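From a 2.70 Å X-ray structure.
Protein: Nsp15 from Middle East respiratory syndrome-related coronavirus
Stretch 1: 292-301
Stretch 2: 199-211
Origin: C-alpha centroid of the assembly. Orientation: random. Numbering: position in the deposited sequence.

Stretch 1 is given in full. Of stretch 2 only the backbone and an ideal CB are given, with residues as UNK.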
# COMPACT_ATOMS: atom_id res chain seq x y z
N ILE A 292 5.93 -27.04 -26.48
CA ILE A 292 5.23 -28.17 -25.86
C ILE A 292 6.26 -29.18 -25.37
O ILE A 292 7.26 -29.43 -26.04
CB ILE A 292 4.36 -28.92 -26.87
CG1 ILE A 292 3.68 -27.95 -27.82
CG2 ILE A 292 3.30 -29.75 -26.17
CD1 ILE A 292 2.63 -27.07 -27.14
N ASP A 293 6.00 -29.76 -24.21
CA ASP A 293 6.85 -30.81 -23.66
C ASP A 293 6.20 -32.16 -23.91
O ASP A 293 5.59 -32.75 -23.02
CB ASP A 293 7.05 -30.57 -22.17
CG ASP A 293 7.81 -31.68 -21.50
OD1 ASP A 293 7.68 -31.81 -20.27
OD2 ASP A 293 8.54 -32.42 -22.17
N LEU A 294 6.30 -32.65 -25.13
CA LEU A 294 5.88 -34.01 -25.43
C LEU A 294 7.05 -34.96 -25.26
O LEU A 294 8.19 -34.58 -25.51
CB LEU A 294 5.37 -34.13 -26.86
CG LEU A 294 4.14 -33.30 -27.17
CD1 LEU A 294 4.02 -33.10 -28.68
CD2 LEU A 294 2.88 -33.92 -26.56
N LYS A 295 6.74 -36.18 -24.84
CA LYS A 295 7.66 -37.29 -25.02
C LYS A 295 8.14 -37.19 -26.46
O LYS A 295 7.33 -37.02 -27.37
CB LYS A 295 6.93 -38.61 -24.79
CG LYS A 295 7.82 -39.84 -24.77
CD LYS A 295 8.32 -40.14 -23.37
CE LYS A 295 7.25 -40.81 -22.50
NZ LYS A 295 6.93 -42.21 -22.91
N LEU A 296 9.45 -37.24 -26.68
CA LEU A 296 9.99 -37.00 -28.03
C LEU A 296 9.50 -38.07 -29.02
O LEU A 296 9.19 -37.76 -30.17
CB LEU A 296 11.50 -36.96 -28.01
CG LEU A 296 12.26 -36.94 -29.33
CD1 LEU A 296 12.03 -35.64 -30.09
CD2 LEU A 296 13.74 -37.14 -29.05
N ASP A 297 9.43 -39.31 -28.56
CA ASP A 297 8.87 -40.39 -29.37
C ASP A 297 7.47 -40.05 -29.86
O ASP A 297 7.11 -40.31 -31.01
CB ASP A 297 8.79 -41.68 -28.56
CG ASP A 297 10.11 -42.09 -27.97
OD1 ASP A 297 10.71 -43.04 -28.50
OD2 ASP A 297 10.54 -41.47 -26.97
N ASP A 298 6.67 -39.47 -28.99
CA ASP A 298 5.31 -39.11 -29.39
C ASP A 298 5.29 -37.98 -30.45
O ASP A 298 4.49 -38.00 -31.41
CB ASP A 298 4.50 -38.75 -28.14
CG ASP A 298 4.28 -39.95 -27.22
OD1 ASP A 298 4.27 -41.10 -27.71
OD2 ASP A 298 4.08 -39.74 -26.00
N PHE A 299 6.18 -37.01 -30.28
CA PHE A 299 6.32 -35.93 -31.26
C PHE A 299 6.78 -36.48 -32.60
O PHE A 299 6.32 -36.04 -33.65
CB PHE A 299 7.33 -34.93 -30.75
CG PHE A 299 7.51 -33.73 -31.65
CD1 PHE A 299 6.63 -32.67 -31.58
CD2 PHE A 299 8.60 -33.64 -32.50
CE1 PHE A 299 6.81 -31.56 -32.37
CE2 PHE A 299 8.79 -32.53 -33.30
CZ PHE A 299 7.90 -31.48 -33.22
N VAL A 300 7.68 -37.45 -32.57
CA VAL A 300 8.15 -38.07 -33.80
C VAL A 300 7.00 -38.86 -34.49
O VAL A 300 6.80 -38.79 -35.70
CB VAL A 300 9.37 -38.98 -33.54
CG1 VAL A 300 9.71 -39.80 -34.77
CG2 VAL A 300 10.56 -38.15 -33.12
N MET A 301 6.25 -39.59 -33.70
CA MET A 301 5.14 -40.36 -34.22
C MET A 301 4.19 -39.45 -35.01
O MET A 301 3.78 -39.79 -36.11
CB MET A 301 4.44 -41.04 -33.05
CG MET A 301 3.47 -42.14 -33.39
SD MET A 301 3.14 -43.05 -31.85
CE MET A 301 2.11 -41.91 -30.92
N UNK A 199 14.14 -29.01 -13.71
CA UNK A 199 13.83 -30.42 -13.42
C UNK A 199 13.40 -31.18 -14.70
O UNK A 199 12.21 -31.15 -15.06
CB UNK A 199 12.73 -30.50 -12.37
N UNK A 200 14.35 -31.84 -15.37
CA UNK A 200 14.09 -32.55 -16.63
C UNK A 200 14.80 -33.91 -16.67
O UNK A 200 16.03 -33.99 -16.58
CB UNK A 200 14.54 -31.70 -17.82
N UNK A 201 14.02 -34.98 -16.83
CA UNK A 201 14.58 -36.31 -16.91
C UNK A 201 14.06 -37.00 -18.14
O UNK A 201 12.86 -37.00 -18.37
CB UNK A 201 14.26 -37.12 -15.65
N UNK A 202 14.96 -37.62 -18.93
CA UNK A 202 14.53 -38.29 -20.13
C UNK A 202 13.65 -39.48 -19.79
O UNK A 202 13.74 -40.01 -18.69
CB UNK A 202 15.74 -38.73 -20.96
N UNK A 203 12.80 -39.86 -20.72
CA UNK A 203 11.76 -40.83 -20.45
C UNK A 203 11.80 -42.02 -21.40
O UNK A 203 11.01 -42.93 -21.25
CB UNK A 203 10.39 -40.15 -20.53
N UNK A 204 12.72 -42.02 -22.37
CA UNK A 204 12.82 -43.08 -23.36
C UNK A 204 14.24 -43.11 -23.94
O UNK A 204 15.03 -42.20 -23.71
CB UNK A 204 11.78 -42.88 -24.47
N UNK A 205 14.56 -44.14 -24.70
CA UNK A 205 15.88 -44.25 -25.29
C UNK A 205 16.15 -43.14 -26.31
O UNK A 205 17.25 -42.57 -26.37
CB UNK A 205 16.04 -45.62 -25.95
N UNK A 206 15.15 -42.84 -27.10
CA UNK A 206 15.24 -41.73 -28.04
C UNK A 206 15.55 -40.42 -27.29
O UNK A 206 16.45 -39.69 -27.69
CB UNK A 206 13.94 -41.60 -28.84
N UNK A 207 14.84 -40.14 -26.20
CA UNK A 207 15.10 -38.90 -25.46
C UNK A 207 16.55 -38.84 -24.95
O UNK A 207 17.18 -37.79 -25.01
CB UNK A 207 14.13 -38.78 -24.28
N UNK A 208 17.09 -39.97 -24.50
CA UNK A 208 18.47 -40.01 -23.99
C UNK A 208 19.49 -39.73 -25.08
O UNK A 208 20.44 -38.95 -24.87
CB UNK A 208 18.76 -41.37 -23.36
N UNK A 209 19.30 -40.37 -26.23
CA UNK A 209 20.21 -40.16 -27.32
C UNK A 209 20.14 -38.68 -27.70
O UNK A 209 21.17 -38.02 -27.92
CB UNK A 209 19.88 -41.07 -28.50
N UNK A 210 18.93 -38.13 -27.71
CA UNK A 210 18.74 -36.78 -28.12
C UNK A 210 19.61 -35.84 -27.30
O UNK A 210 20.26 -34.94 -27.85
CB UNK A 210 17.26 -36.40 -28.01
N UNK A 211 19.64 -36.06 -26.00
CA UNK A 211 20.34 -35.14 -25.11
C UNK A 211 21.84 -35.24 -25.21
O UNK A 211 22.51 -34.27 -24.86
CB UNK A 211 19.92 -35.39 -23.66

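Position 199 lies in extended backbone, its ideal CB beyond 5.5 Å of stretch 1, so almost any residue would serve; it is Asp199. Position 200 is also extended, and its CA-to-CB bond runs sideways; only a long side chain could reach the other stretch. It is Phe200, a t rotamer whose CE1 comes 4.1 Å from Asp293 OD2.

Positions 201 and 202 have no part of stretch 1 near their ideal CB atoms. Angles at 202 suit proline among others. The residues are Leu201 and Pro202.

At 203 the CA-to-CB bond points toward stretch 1, and the ideal CB sits 3.5 Å from Lys295 CD. The aliphatic part of that lysine favours an apolar side chain, though a polar one could be accommodated. Leu203 is found.

Position 204 directly precedes a helix, and its ideal CB is a tight 3.1 Å from Asp297 OD2. A small side chain carrying a donor is indicated, and one that can also accept from the first turn of the helix would be better still: serine or threonine. Ser204 does both. Its OG donates to Asp297 OD2 over a very short 2.4 Å and accepts from the backbone N of 207 at 3.1 Å, capping the helix.

Position 205 points away and is unconstrained by stretch 1; it is Asp205.

Position 206 points toward stretch 1, with its ideal CB 3.6 Å from Asp297 OD1 and 4.5 Å from Leu296 CD2. An acidic group would sit poorly beside the carboxylate, whereas a long apolar chain could continue to Leu296 and Val300. Met206, extended in chi1 and chi2 (both t), places SD 3.6 Å from Leu296 CG and 3.7 Å from Val300 CG2.

At 207 the bond runs sideways, and the ideal CB is 4.9 Å from Leu296 CB. Leu296 N lacks a backbone acceptor within stretch 1, so a side chain long enough to bring an acceptor there, glutamate or glutamine, fits. Glu207 OE2 accepts from Leu296 N at 2.7 Å, while its OE1 takes a weak bond from Leu203 N at 3.1 Å, tying down the preceding loop.

Positions 208 and 209 meet nothing of stretch 1; they are Lys208 and Asp209.

Position 210 points toward stretch 1, its ideal CB 3.7 Å from Leu296 CD2, and aliphatic or aromatic residues would suit. Phe210 keeps its CB 3.8 Å from that same Leu296 CD2. Position 211, out of reach, is Leu211.

Stretch 2 199-211: DFLPLSDMEKDFL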
# COMPACT_ATOMS: atom_id res chain seq x y z
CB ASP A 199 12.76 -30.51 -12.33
CG ASP A 199 12.17 -31.90 -12.20
OD1 ASP A 199 12.90 -32.83 -11.80
OD2 ASP A 199 10.99 -32.08 -12.53
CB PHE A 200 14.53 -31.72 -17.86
CG PHE A 200 14.05 -32.29 -19.19
CD1 PHE A 200 12.98 -31.73 -19.86
CD2 PHE A 200 14.66 -33.41 -19.74
CE1 PHE A 200 12.53 -32.26 -21.05
CE2 PHE A 200 14.20 -33.95 -20.93
CZ PHE A 200 13.12 -33.38 -21.58
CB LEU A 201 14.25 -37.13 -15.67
CG LEU A 201 15.40 -37.25 -14.65
CD1 LEU A 201 15.70 -35.92 -13.95
CD2 LEU A 201 15.10 -38.36 -13.64
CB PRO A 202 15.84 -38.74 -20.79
CG PRO A 202 16.79 -38.87 -19.67
CD PRO A 202 16.41 -37.78 -18.70
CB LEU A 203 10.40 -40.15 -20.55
CG LEU A 203 10.02 -39.17 -19.44
CD1 LEU A 203 8.81 -38.34 -19.86
CD2 LEU A 203 9.76 -39.91 -18.13
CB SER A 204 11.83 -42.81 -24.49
OG SER A 204 12.34 -41.79 -25.35
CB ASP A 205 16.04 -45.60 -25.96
CG ASP A 205 16.44 -46.68 -24.99
OD1 ASP A 205 17.10 -46.35 -23.98
OD2 ASP A 205 16.09 -47.84 -25.26
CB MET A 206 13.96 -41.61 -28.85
CG MET A 206 14.12 -40.80 -30.11
SD MET A 206 12.52 -40.27 -30.76
CE MET A 206 12.08 -41.69 -31.75
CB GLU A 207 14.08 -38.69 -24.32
CG GLU A 207 12.66 -38.47 -24.85
CD GLU A 207 11.76 -37.57 -23.98
OE1 GLU A 207 11.73 -37.74 -22.73
OE2 GLU A 207 11.06 -36.71 -24.57
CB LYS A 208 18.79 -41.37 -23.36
CG LYS A 208 18.05 -41.66 -22.06
CD LYS A 208 18.48 -43.01 -21.48
CE LYS A 208 17.39 -43.65 -20.63
NZ LYS A 208 17.73 -43.49 -19.19
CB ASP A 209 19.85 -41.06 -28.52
CG ASP A 209 20.22 -42.54 -28.29
OD1 ASP A 209 20.91 -42.89 -27.30
OD2 ASP A 209 19.82 -43.36 -29.14
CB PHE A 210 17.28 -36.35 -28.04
CG PHE A 210 17.06 -34.94 -28.52
CD1 PHE A 210 16.94 -34.66 -29.87
CD2 PHE A 210 17.01 -33.88 -27.63
CE1 PHE A 210 16.75 -33.35 -30.32
CE2 PHE A 210 16.81 -32.59 -28.07
CZ PHE A 210 16.68 -32.32 -29.42
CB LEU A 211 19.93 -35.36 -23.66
CG LEU A 211 18.46 -35.08 -23.44
CD1 LEU A 211 18.10 -35.46 -22.01
CD2 LEU A 211 18.18 -33.62 -23.75
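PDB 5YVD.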